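Local coordinates for protein phosphodiesterase (Trypanosoma brucei brucei, PDB 5H2Q) that belongs to the phosphodiesterase family of all-helical, metal-dependent HD-type proteins and holds zinc, magnesium and a bound ligand close together in its helical bundle, at residues V85-F90 with M258-E263; E262-Q267 with L279-R284; Q98-F103 with V120-A125. One frame throughout, in Å; residues are numbered along the deposited sequence.

Contact 1: residues V85-F90 with M258-E263; sequences VPYHNF and MAVTEE. With LLI ((4~{a}~{S},8~{a}~{R})-2-cycloheptyl-4-[4-methoxy-3-[2-(2-oxidanylideneimidazolidin-1-yl)ethoxy]phenyl]-4~{a},5,8,8~{a}-tetrahydrophthalazin-1-one), chain E.
The Y87 ring carries V260 over one face, with CG2 lying 4.2 Å above the ring plane and offset toward the rim; A259 CB sits at its edge, near the plane. The H88 imidazole is turned so that Y87 CD2 stands over the centre of one of its faces, while its own edge receives E263 OE2 and, at another point, C18 of LLI. Setting CG anti to the backbone N (chi1 -176°) lays Y87 alongside V260, both side chains pointing the same way, with V260 CG1 and Y87 OH beside LLI. Y87 OH is hydrogen-bonded to N245 OD1.

The buried carboxylate of E263 is the polar centre of the contact. H88 ND1 donates to E263 OE2 at 2.6 Å, nearly within the imidazole plane and on the syn lone pair, a His-carboxylate pair that fixes the rotation of the ring. E263 OE1 accepts twice from the loop backbone: H88 N meets it at 2.8 Å in an almost straight bond, and Y87 N, also at 2.8 Å, comes from above the carboxylate plane. Three bonds thus grip the acid, which reaches the loop on an extended chain. P86 packs beside it, P86 O lying 3.4 Å from A259 CB. H88 is the centre of an inverse gamma turn and also stacks on H132; its side chain comes within about 4 Å of the zinc ion (nearest atoms). T261 OG1 accepts from LLI N34 at 2.8 Å, and Y87, H88, V260 and T261 are all residues of the LLI pocket.

The contact ties the loop between helices 68-80 and 90-105 to helix 250-274; N89 stands at the N-cap of helix 90-105, whose F90 packs against helices 43-58 and 68-80.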
loop_
_atom_site.group_PDB
_atom_site.type_symbol
_atom_site.label_atom_id
_atom_site.label_comp_id
_atom_site.label_asym_id
_atom_site.label_seq_id
_atom_site.Cartn_x
_atom_site.Cartn_y
_atom_site.Cartn_z
ATOM N N VAL A 85 -15.469 -0.229 0.559
ATOM C CA VAL A 85 -15.352 0.125 -0.844
ATOM C C VAL A 85 -14.759 -1.077 -1.610
ATOM O O VAL A 85 -14.205 -1.968 -0.948
ATOM C CB VAL A 85 -14.555 1.441 -1.054
ATOM C CG1 VAL A 85 -15.307 2.643 -0.464
ATOM C CG2 VAL A 85 -13.164 1.330 -0.460
ATOM N N PRO A 86 -14.866 -1.165 -2.955
ATOM C CA PRO A 86 -14.414 -2.397 -3.636
ATOM C C PRO A 86 -12.901 -2.641 -3.666
ATOM O O PRO A 86 -12.469 -3.797 -3.664
ATOM C CB PRO A 86 -14.982 -2.256 -5.060
ATOM C CG PRO A 86 -16.075 -1.211 -4.947
ATOM C CD PRO A 86 -15.571 -0.268 -3.901
ATOM N N TYR A 87 -12.097 -1.569 -3.699
ATOM C CA TYR A 87 -10.632 -1.735 -3.783
ATOM C C TYR A 87 -9.868 -1.152 -2.608
ATOM O O TYR A 87 -9.066 -1.862 -2.016
ATOM C CB TYR A 87 -10.078 -1.190 -5.109
ATOM C CG TYR A 87 -8.586 -1.408 -5.293
ATOM C CD1 TYR A 87 -8.093 -2.607 -5.804
ATOM C CD2 TYR A 87 -7.661 -0.457 -4.860
ATOM C CE1 TYR A 87 -6.720 -2.809 -5.986
ATOM C CE2 TYR A 87 -6.288 -0.658 -5.006
ATOM C CZ TYR A 87 -5.822 -1.835 -5.570
ATOM O OH TYR A 87 -4.461 -2.018 -5.658
ATOM N N HIS A 88 -10.090 0.130 -2.279
ATOM C CA HIS A 88 -9.347 0.782 -1.205
ATOM C C HIS A 88 -9.934 0.483 0.173
ATOM O O HIS A 88 -10.234 1.386 0.955
ATOM C CB HIS A 88 -9.179 2.283 -1.477
ATOM C CG HIS A 88 -8.198 2.590 -2.569
ATOM N ND1 HIS A 88 -8.618 2.940 -3.830
ATOM C CD2 HIS A 88 -6.845 2.571 -2.549
ATOM C CE1 HIS A 88 -7.520 3.126 -4.546
ATOM N NE2 HIS A 88 -6.423 2.955 -3.799
ATOM N N ASN A 89 -10.070 -0.826 0.482
ATOM C CA ASN A 89 -10.578 -1.277 1.767
ATOM C C ASN A 89 -9.395 -1.848 2.569
ATOM O O ASN A 89 -8.241 -1.780 2.125
ATOM C CB ASN A 89 -11.683 -2.315 1.541
ATOM C CG ASN A 89 -11.217 -3.402 0.611
ATOM O OD1 ASN A 89 -10.076 -3.904 0.715
ATOM N ND2 ASN A 89 -12.024 -3.713 -0.379
ATOM N N PHE A 90 -9.658 -2.326 3.792
ATOM C CA PHE A 90 -8.592 -2.862 4.652
ATOM C C PHE A 90 -7.747 -3.970 3.967
ATOM O O PHE A 90 -6.545 -4.060 4.229
ATOM C CB PHE A 90 -9.194 -3.394 5.953
ATOM C CG PHE A 90 -8.190 -3.762 7.018
ATOM C CD1 PHE A 90 -7.238 -2.840 7.453
ATOM C CD2 PHE A 90 -8.201 -5.027 7.598
ATOM C CE1 PHE A 90 -6.322 -3.169 8.465
ATOM C CE2 PHE A 90 -7.300 -5.354 8.608
ATOM C CZ PHE A 90 -6.352 -4.430 9.031
ATOM N N MET A 258 -10.485 -6.788 -11.109
ATOM C CA MET A 258 -11.944 -6.727 -10.987
ATOM C C MET A 258 -12.363 -5.703 -9.932
ATOM O O MET A 258 -13.258 -4.891 -10.189
ATOM C CB MET A 258 -12.535 -8.106 -10.662
ATOM C CG MET A 258 -12.422 -9.106 -11.806
ATOM S SD MET A 258 -12.680 -10.819 -11.252
ATOM C CE MET A 258 -14.407 -10.765 -10.786
ATOM N N ALA A 259 -11.714 -5.739 -8.748
ATOM C CA ALA A 259 -11.999 -4.849 -7.623
ATOM C C ALA A 259 -11.727 -3.370 -7.996
ATOM O O ALA A 259 -12.599 -2.517 -7.745
ATOM C CB ALA A 259 -11.157 -5.256 -6.407
ATOM N N VAL A 260 -10.550 -3.075 -8.601
ATOM C CA VAL A 260 -10.209 -1.701 -8.997
ATOM C C VAL A 260 -11.206 -1.169 -10.048
ATOM O O VAL A 260 -11.635 -0.018 -9.951
ATOM C CB VAL A 260 -8.730 -1.485 -9.415
ATOM C CG1 VAL A 260 -8.453 -1.943 -10.853
ATOM C CG2 VAL A 260 -8.327 -0.026 -9.233
ATOM N N THR A 261 -11.585 -2.028 -11.009
ATOM C CA THR A 261 -12.563 -1.699 -12.067
ATOM C C THR A 261 -13.888 -1.290 -11.437
ATOM O O THR A 261 -14.384 -0.211 -11.761
ATOM C CB THR A 261 -12.713 -2.879 -13.037
ATOM O OG1 THR A 261 -11.461 -3.081 -13.657
ATOM C CG2 THR A 261 -13.778 -2.631 -14.123
ATOM N N GLU A 262 -14.445 -2.131 -10.525
ATOM C CA GLU A 262 -15.709 -1.842 -9.860
ATOM C C GLU A 262 -15.626 -0.537 -9.081
ATOM O O GLU A 262 -16.522 0.297 -9.207
ATOM C CB GLU A 262 -16.187 -3.004 -8.972
ATOM C CG GLU A 262 -17.532 -2.784 -8.287
ATOM C CD GLU A 262 -18.708 -2.360 -9.162
ATOM O OE1 GLU A 262 -19.580 -1.626 -8.648
ATOM O OE2 GLU A 262 -18.740 -2.716 -10.364
ATOM N N GLU A 263 -14.511 -0.315 -8.359
ATOM C CA GLU A 263 -14.373 0.940 -7.630
ATOM C C GLU A 263 -14.370 2.151 -8.577
ATOM O O GLU A 263 -15.128 3.092 -8.342
ATOM C CB GLU A 263 -13.088 0.930 -6.786
ATOM C CG GLU A 263 -13.044 2.149 -5.885
ATOM C CD GLU A 263 -11.950 2.022 -4.860
ATOM O OE1 GLU A 263 -12.135 1.252 -3.888
ATOM O OE2 GLU A 263 -10.935 2.740 -4.999
HETATM C C2 LLI E . -4.963 -0.464 -11.779
HETATM C C3 LLI E . -4.877 -1.548 -10.879
HETATM O O1 LLI E . -5.434 -0.760 -13.036
HETATM C C12 LLI E . -3.698 2.740 -8.103
HETATM C C14 LLI E . -4.330 4.119 -7.784
HETATM C C15 LLI E . -3.997 5.188 -8.820
HETATM C C16 LLI E . -2.166 2.802 -7.995
HETATM C C17 LLI E . -1.697 3.563 -6.778
HETATM C C18 LLI E . -3.941 4.569 -6.367
HETATM C C19 LLI E . -2.459 4.438 -6.122
HETATM C C21 LLI E . -3.618 5.526 -11.273
HETATM C C22 LLI E . -4.845 5.491 -12.264
HETATM C C23 LLI E . -2.271 5.095 -11.934
HETATM C C24 LLI E . -4.777 6.361 -13.521
HETATM C C25 LLI E . -1.769 5.849 -13.164
HETATM C C26 LLI E . -2.464 5.488 -14.482
HETATM C C27 LLI E . -3.955 5.803 -14.682
HETATM C C28 LLI E . -5.518 0.310 -13.990
HETATM C C29 LLI E . -6.153 -0.258 -15.227
HETATM C C4 LLI E . -4.694 0.823 -11.335
HETATM C C5 LLI E . -4.544 -1.313 -9.548
HETATM C C6 LLI E . -4.356 1.055 -10.003
HETATM C C7 LLI E . -4.291 -0.020 -9.120
HETATM O O8 LLI E . -5.122 -2.783 -11.415
HETATM C C9 LLI E . -5.280 -3.884 -10.514
HETATM C C10 LLI E . -4.080 2.436 -9.542
HETATM N N11 LLI E . -4.196 3.374 -10.466
HETATM N N13 LLI E . -3.950 4.675 -10.114
HETATM O O20 LLI E . -3.783 6.355 -8.532
HETATM N N30 LLI E . -7.616 -0.376 -15.122
HETATM C C31 LLI E . -8.454 0.681 -14.549
HETATM C C32 LLI E . -8.292 -1.565 -15.169
HETATM C C33 LLI E . -9.851 0.076 -14.622
HETATM N N34 LLI E . -9.580 -1.330 -14.877
HETATM O O35 LLI E . -7.800 -2.642 -15.477
#

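Contact 2: residues E262-Q267 with L279-R284; sequences EEFYRQ and LPMFDR. With LLI ((4~{a}~{S},8~{a}~{R})-2-cycloheptyl-4-[4-methoxy-3-[2-(2-oxidanylideneimidazolidin-1-yl)ethoxy]phenyl]-4~{a},5,8,8~{a}-tetrahydrophthalazin-1-one), chain E.
F264 and F282 form an offset stack, ring planes 26° apart and centroids separated by 4.6 Å, F282 CE2 lying over the F264 face close to CG. The opposite face of F282 is covered by Q267 NE2, itself bonded to E271, while Q267 OE1 accepts from N136 N. M281 runs alongside F264 and brings SD to the ring edge, 3.7 Å from F264 CE2, a Met-aromatic contact; M281 CG and F264 CD2 both touch LLI C31.

The Y265 ring is laid against R284, whose CA sits over its face 3.9 Å from the centroid in a CH-pi contact. A water bonded to both Y265 OH and D283 O ties the tyrosine tip to the loop. Bent at chi2 and chi3, R284 folds back across Y265 CB to a salt bridge with E262, R284 NH1 to E262 OE2 2.8 Å, the carboxylate over the guanidinium face, planes 69° apart. A second salt bridge sets R266 NE on the anti lone pair of E262 OE1, so one acid joins two arginines whose guanidinium planes are nearly parallel.

R284 NE also pairs with D269, further along helix 250-274; the contact holds the loop leading to helix 290-312 against the helix it follows.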
loop_
_atom_site.group_PDB
_atom_site.type_symbol
_atom_site.label_atom_id
_atom_site.label_comp_id
_atom_site.label_asym_id
_atom_site.label_seq_id
_atom_site.Cartn_x
_atom_site.Cartn_y
_atom_site.Cartn_z
ATOM N N GLU A 262 -14.445 -2.131 -10.525
ATOM C CA GLU A 262 -15.709 -1.842 -9.860
ATOM C C GLU A 262 -15.626 -0.537 -9.081
ATOM O O GLU A 262 -16.522 0.297 -9.207
ATOM C CB GLU A 262 -16.187 -3.004 -8.972
ATOM C CG GLU A 262 -17.532 -2.784 -8.287
ATOM C CD GLU A 262 -18.708 -2.360 -9.162
ATOM O OE1 GLU A 262 -19.580 -1.626 -8.648
ATOM O OE2 GLU A 262 -18.740 -2.716 -10.364
ATOM N N GLU A 263 -14.511 -0.315 -8.359
ATOM C CA GLU A 263 -14.373 0.940 -7.630
ATOM C C GLU A 263 -14.370 2.151 -8.577
ATOM O O GLU A 263 -15.128 3.092 -8.342
ATOM C CB GLU A 263 -13.088 0.930 -6.786
ATOM C CG GLU A 263 -13.044 2.149 -5.885
ATOM C CD GLU A 263 -11.950 2.022 -4.860
ATOM O OE1 GLU A 263 -12.135 1.252 -3.888
ATOM O OE2 GLU A 263 -10.935 2.740 -4.999
ATOM N N PHE A 264 -13.541 2.108 -9.646
ATOM C CA PHE A 264 -13.408 3.165 -10.647
ATOM C C PHE A 264 -14.757 3.475 -11.300
ATOM O O PHE A 264 -15.127 4.640 -11.400
ATOM C CB PHE A 264 -12.336 2.806 -11.686
ATOM C CG PHE A 264 -10.895 3.066 -11.292
ATOM C CD1 PHE A 264 -10.540 3.265 -9.959
ATOM C CD2 PHE A 264 -9.888 3.066 -12.245
ATOM C CE1 PHE A 264 -9.210 3.488 -9.593
ATOM C CE2 PHE A 264 -8.553 3.296 -11.881
ATOM C CZ PHE A 264 -8.223 3.505 -10.556
ATOM N N TYR A 265 -15.530 2.425 -11.631
ATOM C CA TYR A 265 -16.861 2.567 -12.233
ATOM C C TYR A 265 -17.844 3.260 -11.301
ATOM O O TYR A 265 -18.673 4.056 -11.769
ATOM C CB TYR A 265 -17.405 1.190 -12.668
ATOM C CG TYR A 265 -16.784 0.633 -13.930
ATOM C CD1 TYR A 265 -15.899 1.393 -14.692
ATOM C CD2 TYR A 265 -17.100 -0.645 -14.380
ATOM C CE1 TYR A 265 -15.370 0.908 -15.883
ATOM C CE2 TYR A 265 -16.574 -1.141 -15.568
ATOM C CZ TYR A 265 -15.699 -0.368 -16.311
ATOM O OH TYR A 265 -15.148 -0.871 -17.461
ATOM N N ARG A 266 -17.748 3.004 -9.979
ATOM C CA ARG A 266 -18.612 3.680 -9.009
ATOM C C ARG A 266 -18.283 5.167 -8.946
ATOM O O ARG A 266 -19.175 5.984 -8.728
ATOM C CB ARG A 266 -18.502 3.057 -7.619
ATOM C CG ARG A 266 -19.024 1.640 -7.583
ATOM C CD ARG A 266 -19.195 1.123 -6.183
ATOM N NE ARG A 266 -19.519 -0.305 -6.215
ATOM C CZ ARG A 266 -19.712 -1.059 -5.139
ATOM N NH1 ARG A 266 -19.624 -0.530 -3.923
ATOM N NH2 ARG A 266 -19.998 -2.344 -5.267
ATOM N N GLN A 267 -16.992 5.517 -9.108
ATOM C CA GLN A 267 -16.614 6.931 -9.121
ATOM C C GLN A 267 -17.241 7.579 -10.368
ATOM O O GLN A 267 -17.846 8.649 -10.265
ATOM C CB GLN A 267 -15.093 7.121 -9.139
ATOM C CG GLN A 267 -14.717 8.595 -9.374
ATOM C CD GLN A 267 -13.257 8.917 -9.210
ATOM O OE1 GLN A 267 -12.548 8.304 -8.416
ATOM N NE2 GLN A 267 -12.786 9.922 -9.932
ATOM N N LEU A 279 -13.494 10.308 -16.949
ATOM C CA LEU A 279 -12.461 9.762 -17.829
ATOM C C LEU A 279 -12.908 8.351 -18.253
ATOM O O LEU A 279 -13.617 7.685 -17.485
ATOM C CB LEU A 279 -11.064 9.763 -17.169
ATOM C CG LEU A 279 -10.523 11.119 -16.695
ATOM C CD1 LEU A 279 -9.209 10.953 -15.948
ATOM C CD2 LEU A 279 -10.342 12.092 -17.849
ATOM N N PRO A 280 -12.575 7.905 -19.488
ATOM C CA PRO A 280 -13.070 6.595 -19.973
ATOM C C PRO A 280 -12.850 5.392 -19.048
ATOM O O PRO A 280 -13.685 4.490 -19.012
ATOM C CB PRO A 280 -12.351 6.402 -21.319
ATOM C CG PRO A 280 -11.322 7.477 -21.393
ATOM C CD PRO A 280 -11.798 8.601 -20.532
ATOM N N MET A 281 -11.747 5.395 -18.292
ATOM C CA MET A 281 -11.362 4.355 -17.330
ATOM C C MET A 281 -12.413 4.158 -16.209
ATOM O O MET A 281 -12.489 3.077 -15.616
ATOM C CB MET A 281 -10.034 4.779 -16.695
ATOM C CG MET A 281 -9.232 3.650 -16.191
ATOM S SD MET A 281 -7.725 4.235 -15.413
ATOM C CE MET A 281 -6.598 4.142 -16.806
ATOM N N PHE A 282 -13.203 5.215 -15.921
ATOM C CA PHE A 282 -14.217 5.246 -14.861
ATOM C C PHE A 282 -15.678 5.118 -15.370
ATOM O O PHE A 282 -16.605 5.139 -14.567
ATOM C CB PHE A 282 -14.033 6.533 -14.016
ATOM C CG PHE A 282 -12.640 6.764 -13.472
ATOM C CD1 PHE A 282 -11.646 7.328 -14.267
ATOM C CD2 PHE A 282 -12.320 6.417 -12.166
ATOM C CE1 PHE A 282 -10.357 7.540 -13.765
ATOM C CE2 PHE A 282 -11.032 6.628 -11.663
ATOM C CZ PHE A 282 -10.054 7.178 -12.467
ATOM N N ASP A 283 -15.874 4.932 -16.690
ATOM C CA ASP A 283 -17.188 4.831 -17.339
ATOM C C ASP A 283 -17.821 3.410 -17.290
ATOM O O ASP A 283 -17.374 2.522 -17.995
ATOM C CB ASP A 283 -17.063 5.350 -18.773
ATOM C CG ASP A 283 -18.303 6.025 -19.295
ATOM O OD1 ASP A 283 -19.392 5.420 -19.195
ATOM O OD2 ASP A 283 -18.180 7.142 -19.834
ATOM N N ARG A 284 -18.844 3.205 -16.447
ATOM C CA ARG A 284 -19.515 1.910 -16.219
ATOM C C ARG A 284 -20.351 1.439 -17.408
ATOM O O ARG A 284 -20.138 0.316 -17.875
ATOM C CB ARG A 284 -20.350 1.950 -14.924
ATOM C CG ARG A 284 -21.286 0.764 -14.689
ATOM C CD ARG A 284 -20.776 -0.158 -13.616
ATOM N NE ARG A 284 -20.760 0.485 -12.302
ATOM C CZ ARG A 284 -20.911 -0.163 -11.155
ATOM N NH1 ARG A 284 -21.122 -1.474 -11.147
ATOM N NH2 ARG A 284 -20.875 0.495 -10.006
HETATM C C2 LLI E . -4.963 -0.464 -11.779
HETATM C C3 LLI E . -4.877 -1.548 -10.879
HETATM O O1 LLI E . -5.434 -0.760 -13.036
HETATM C C12 LLI E . -3.698 2.740 -8.103
HETATM C C14 LLI E . -4.330 4.119 -7.784
HETATM C C15 LLI E . -3.997 5.188 -8.820
HETATM C C16 LLI E . -2.166 2.802 -7.995
HETATM C C17 LLI E . -1.697 3.563 -6.778
HETATM C C18 LLI E . -3.941 4.569 -6.367
HETATM C C19 LLI E . -2.459 4.438 -6.122
HETATM C C21 LLI E . -3.618 5.526 -11.273
HETATM C C22 LLI E . -4.845 5.491 -12.264
HETATM C C23 LLI E . -2.271 5.095 -11.934
HETATM C C24 LLI E . -4.777 6.361 -13.521
HETATM C C25 LLI E . -1.769 5.849 -13.164
HETATM C C26 LLI E . -2.464 5.488 -14.482
HETATM C C27 LLI E . -3.955 5.803 -14.682
HETATM C C28 LLI E . -5.518 0.310 -13.990
HETATM C C29 LLI E . -6.153 -0.258 -15.227
HETATM C C4 LLI E . -4.694 0.823 -11.335
HETATM C C5 LLI E . -4.544 -1.313 -9.548
HETATM C C6 LLI E . -4.356 1.055 -10.003
HETATM C C7 LLI E . -4.291 -0.020 -9.120
HETATM O O8 LLI E . -5.122 -2.783 -11.415
HETATM C C9 LLI E . -5.280 -3.884 -10.514
HETATM C C10 LLI E . -4.080 2.436 -9.542
HETATM N N11 LLI E . -4.196 3.374 -10.466
HETATM N N13 LLI E . -3.950 4.675 -10.114
HETATM O O20 LLI E . -3.783 6.355 -8.532
HETATM N N30 LLI E . -7.616 -0.376 -15.122
HETATM C C31 LLI E . -8.454 0.681 -14.549
HETATM C C32 LLI E . -8.292 -1.565 -15.169
HETATM C C33 LLI E . -9.851 0.076 -14.622
HETATM N N34 LLI E . -9.580 -1.330 -14.877
HETATM O O35 LLI E . -7.800 -2.642 -15.477
HETATM O O HOH W 1 -15.186 1.227 -19.161
#

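Contact 3: residues Q98-F103 with V120-A125; sequences QTIYTF and VLLITA
Apolar contacts between I100 and Y101 on one helix and L121, L122 and A125 on the other hold this pair together, and no hydrogen bond crosses between the segments. I100 is the central piece. Its branch CG2 reaches L121 CD1 at 3.7 Å, the two side chains crossing at about a right angle, and touches L122 CD2 at 4.2 Å as it slides past that leucine in the opposite direction. The other branch, extended (chi2 170°), brings CD1 to A125 CB at 4.2 Å. I100 therefore spans one full turn of the facing helix, from L121 to A125. L122 packs on Y101: L122 CD2 rests on the tyrosine backbone, 3.7 Å from Y101 N, while L122 CD1 lies at the edge of the Y101 ring, 4.0 Å from Y101 CD2.

Two threonine hydroxyls bond within their own helix. T102 OG1 donates to T99 O at 2.6 Å on a lone pair in the carbonyl plane, and T124 OG1 to V120 O from above the V120 carbonyl plane. Each of these carbonyls accepts two donors, the second being a helical backbone N-H, F103 N in one case and T124 N in the other.

As for the backbones, the segment axes approach to 9.4 Å and run nearly antiparallel, at 157°, with Y101 and L122 closest in register. Helix 227-242 closes over this core, M238 touching both I100 and L121.

Such a close antiparallel helix pair is a building unit of the all-helical phosphodiesterase fold. Here it leads into the metal centre: just beyond the contact, A125 O is bonded to H128 ND1, and H128 and D129, the His-Asp pair that names the HD superfamily, both bind the zinc ion.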
loop_
_atom_site.group_PDB
_atom_site.type_symbol
_atom_site.label_atom_id
_atom_site.label_comp_id
_atom_site.label_asym_id
_atom_site.label_seq_id
_atom_site.Cartn_x
_atom_site.Cartn_y
_atom_site.Cartn_z
ATOM N N GLN A 98 1.941 -7.066 3.326
ATOM C CA GLN A 98 2.463 -8.413 3.029
ATOM C C GLN A 98 3.412 -8.389 1.818
ATOM O O GLN A 98 4.479 -9.024 1.844
ATOM C CB GLN A 98 1.302 -9.389 2.824
ATOM C CG GLN A 98 1.762 -10.859 2.836
ATOM C CD GLN A 98 2.273 -11.359 1.487
ATOM O OE1 GLN A 98 1.934 -10.836 0.419
ATOM N NE2 GLN A 98 3.127 -12.380 1.511
ATOM N N THR A 99 3.022 -7.671 0.762
ATOM C CA THR A 99 3.835 -7.577 -0.456
ATOM C C THR A 99 5.168 -6.915 -0.185
ATOM O O THR A 99 6.207 -7.458 -0.561
ATOM C CB THR A 99 3.060 -6.856 -1.575
ATOM O OG1 THR A 99 1.834 -7.545 -1.763
ATOM C CG2 THR A 99 3.827 -6.856 -2.890
ATOM N N ILE A 100 5.163 -5.770 0.512
ATOM C CA ILE A 100 6.404 -5.072 0.843
ATOM C C ILE A 100 7.292 -6.011 1.680
ATOM O O ILE A 100 8.492 -6.093 1.441
ATOM C CB ILE A 100 6.151 -3.712 1.507
ATOM C CG1 ILE A 100 5.567 -2.711 0.451
ATOM C CG2 ILE A 100 7.432 -3.141 2.105
ATOM C CD1 ILE A 100 5.081 -1.462 1.066
ATOM N N TYR A 101 6.691 -6.754 2.618
ATOM C CA TYR A 101 7.457 -7.719 3.402
ATOM C C TYR A 101 8.234 -8.673 2.440
ATOM O O TYR A 101 9.430 -8.910 2.643
ATOM C CB TYR A 101 6.529 -8.547 4.297
ATOM C CG TYR A 101 7.316 -9.451 5.219
ATOM C CD1 TYR A 101 7.770 -10.696 4.788
ATOM C CD2 TYR A 101 7.622 -9.053 6.515
ATOM C CE1 TYR A 101 8.536 -11.513 5.621
ATOM C CE2 TYR A 101 8.396 -9.853 7.354
ATOM C CZ TYR A 101 8.835 -11.089 6.910
ATOM O OH TYR A 101 9.543 -11.904 7.765
ATOM N N THR A 102 7.571 -9.162 1.378
ATOM C CA THR A 102 8.263 -10.032 0.417
ATOM C C THR A 102 9.366 -9.311 -0.308
ATOM O O THR A 102 10.387 -9.946 -0.596
ATOM C CB THR A 102 7.328 -10.733 -0.567
ATOM O OG1 THR A 102 6.822 -9.780 -1.497
ATOM C CG2 THR A 102 6.179 -11.512 0.119
ATOM N N PHE A 103 9.165 -8.020 -0.658
ATOM C CA PHE A 103 10.230 -7.267 -1.348
ATOM C C PHE A 103 11.422 -7.140 -0.448
ATOM O O PHE A 103 12.537 -7.323 -0.890
ATOM C CB PHE A 103 9.762 -5.883 -1.789
ATOM C CG PHE A 103 8.632 -5.855 -2.793
ATOM C CD1 PHE A 103 8.340 -6.976 -3.577
ATOM C CD2 PHE A 103 7.867 -4.706 -2.968
ATOM C CE1 PHE A 103 7.307 -6.938 -4.531
ATOM C CE2 PHE A 103 6.839 -4.674 -3.920
ATOM C CZ PHE A 103 6.557 -5.790 -4.679
ATOM N N VAL A 120 9.328 0.655 9.969
ATOM C CA VAL A 120 8.561 1.830 9.572
ATOM C C VAL A 120 7.785 1.570 8.280
ATOM O O VAL A 120 6.607 1.914 8.197
ATOM C CB VAL A 120 9.470 3.095 9.473
ATOM C CG1 VAL A 120 8.731 4.270 8.812
ATOM C CG2 VAL A 120 10.017 3.483 10.859
ATOM N N LEU A 121 8.430 0.973 7.264
ATOM C CA LEU A 121 7.748 0.705 5.981
ATOM C C LEU A 121 6.523 -0.207 6.134
ATOM O O LEU A 121 5.458 0.057 5.564
ATOM C CB LEU A 121 8.722 -0.011 5.045
ATOM C CG LEU A 121 9.335 0.692 3.870
ATOM C CD1 LEU A 121 9.825 -0.366 2.889
ATOM C CD2 LEU A 121 8.334 1.597 3.131
ATOM N N LEU A 122 6.665 -1.282 6.929
ATOM C CA LEU A 122 5.561 -2.232 7.125
ATOM C C LEU A 122 4.401 -1.578 7.857
ATOM O O LEU A 122 3.240 -1.765 7.481
ATOM C CB LEU A 122 6.072 -3.474 7.848
ATOM C CG LEU A 122 7.123 -4.269 7.049
ATOM C CD1 LEU A 122 7.731 -5.350 7.900
ATOM C CD2 LEU A 122 6.516 -4.873 5.767
ATOM N N ILE A 123 4.724 -0.724 8.844
ATOM C CA ILE A 123 3.712 0.057 9.560
ATOM C C ILE A 123 3.039 1.018 8.586
ATOM O O ILE A 123 1.818 1.107 8.549
ATOM C CB ILE A 123 4.352 0.818 10.751
ATOM C CG1 ILE A 123 4.763 -0.163 11.912
ATOM C CG2 ILE A 123 3.429 1.957 11.217
ATOM C CD1 ILE A 123 3.611 -1.098 12.451
ATOM N N THR A 124 3.845 1.741 7.768
ATOM C CA THR A 124 3.343 2.718 6.791
ATOM C C THR A 124 2.373 2.105 5.783
ATOM O O THR A 124 1.359 2.723 5.446
ATOM C CB THR A 124 4.518 3.435 6.114
ATOM O OG1 THR A 124 5.284 4.099 7.128
ATOM C CG2 THR A 124 4.040 4.488 5.117
ATOM N N ALA A 125 2.638 0.859 5.365
ATOM C CA ALA A 125 1.754 0.164 4.437
ATOM C C ALA A 125 0.336 0.121 5.018
ATOM O O ALA A 125 -0.612 0.288 4.273
ATOM C CB ALA A 125 2.252 -1.247 4.182
#

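Contacts 1 and 2 are neighbours, their centres 11 Å apart, and follow one another along helix 250-274, sharing E262 and E263; P86 of the first packs on the R266 guanidinium of the second. Both touch LLI, so one helix presents successive turns to the pocket, held by a loop distant in sequence and by the loop that follows it. Contact 3 lies deeper, about 20 Å from contact 1 and 28 Å from contact 2, centre to centre, and touches neither. In sequence it falls between the two halves of contact 1, and its helix 90-105 begins where segment 85-90 ends.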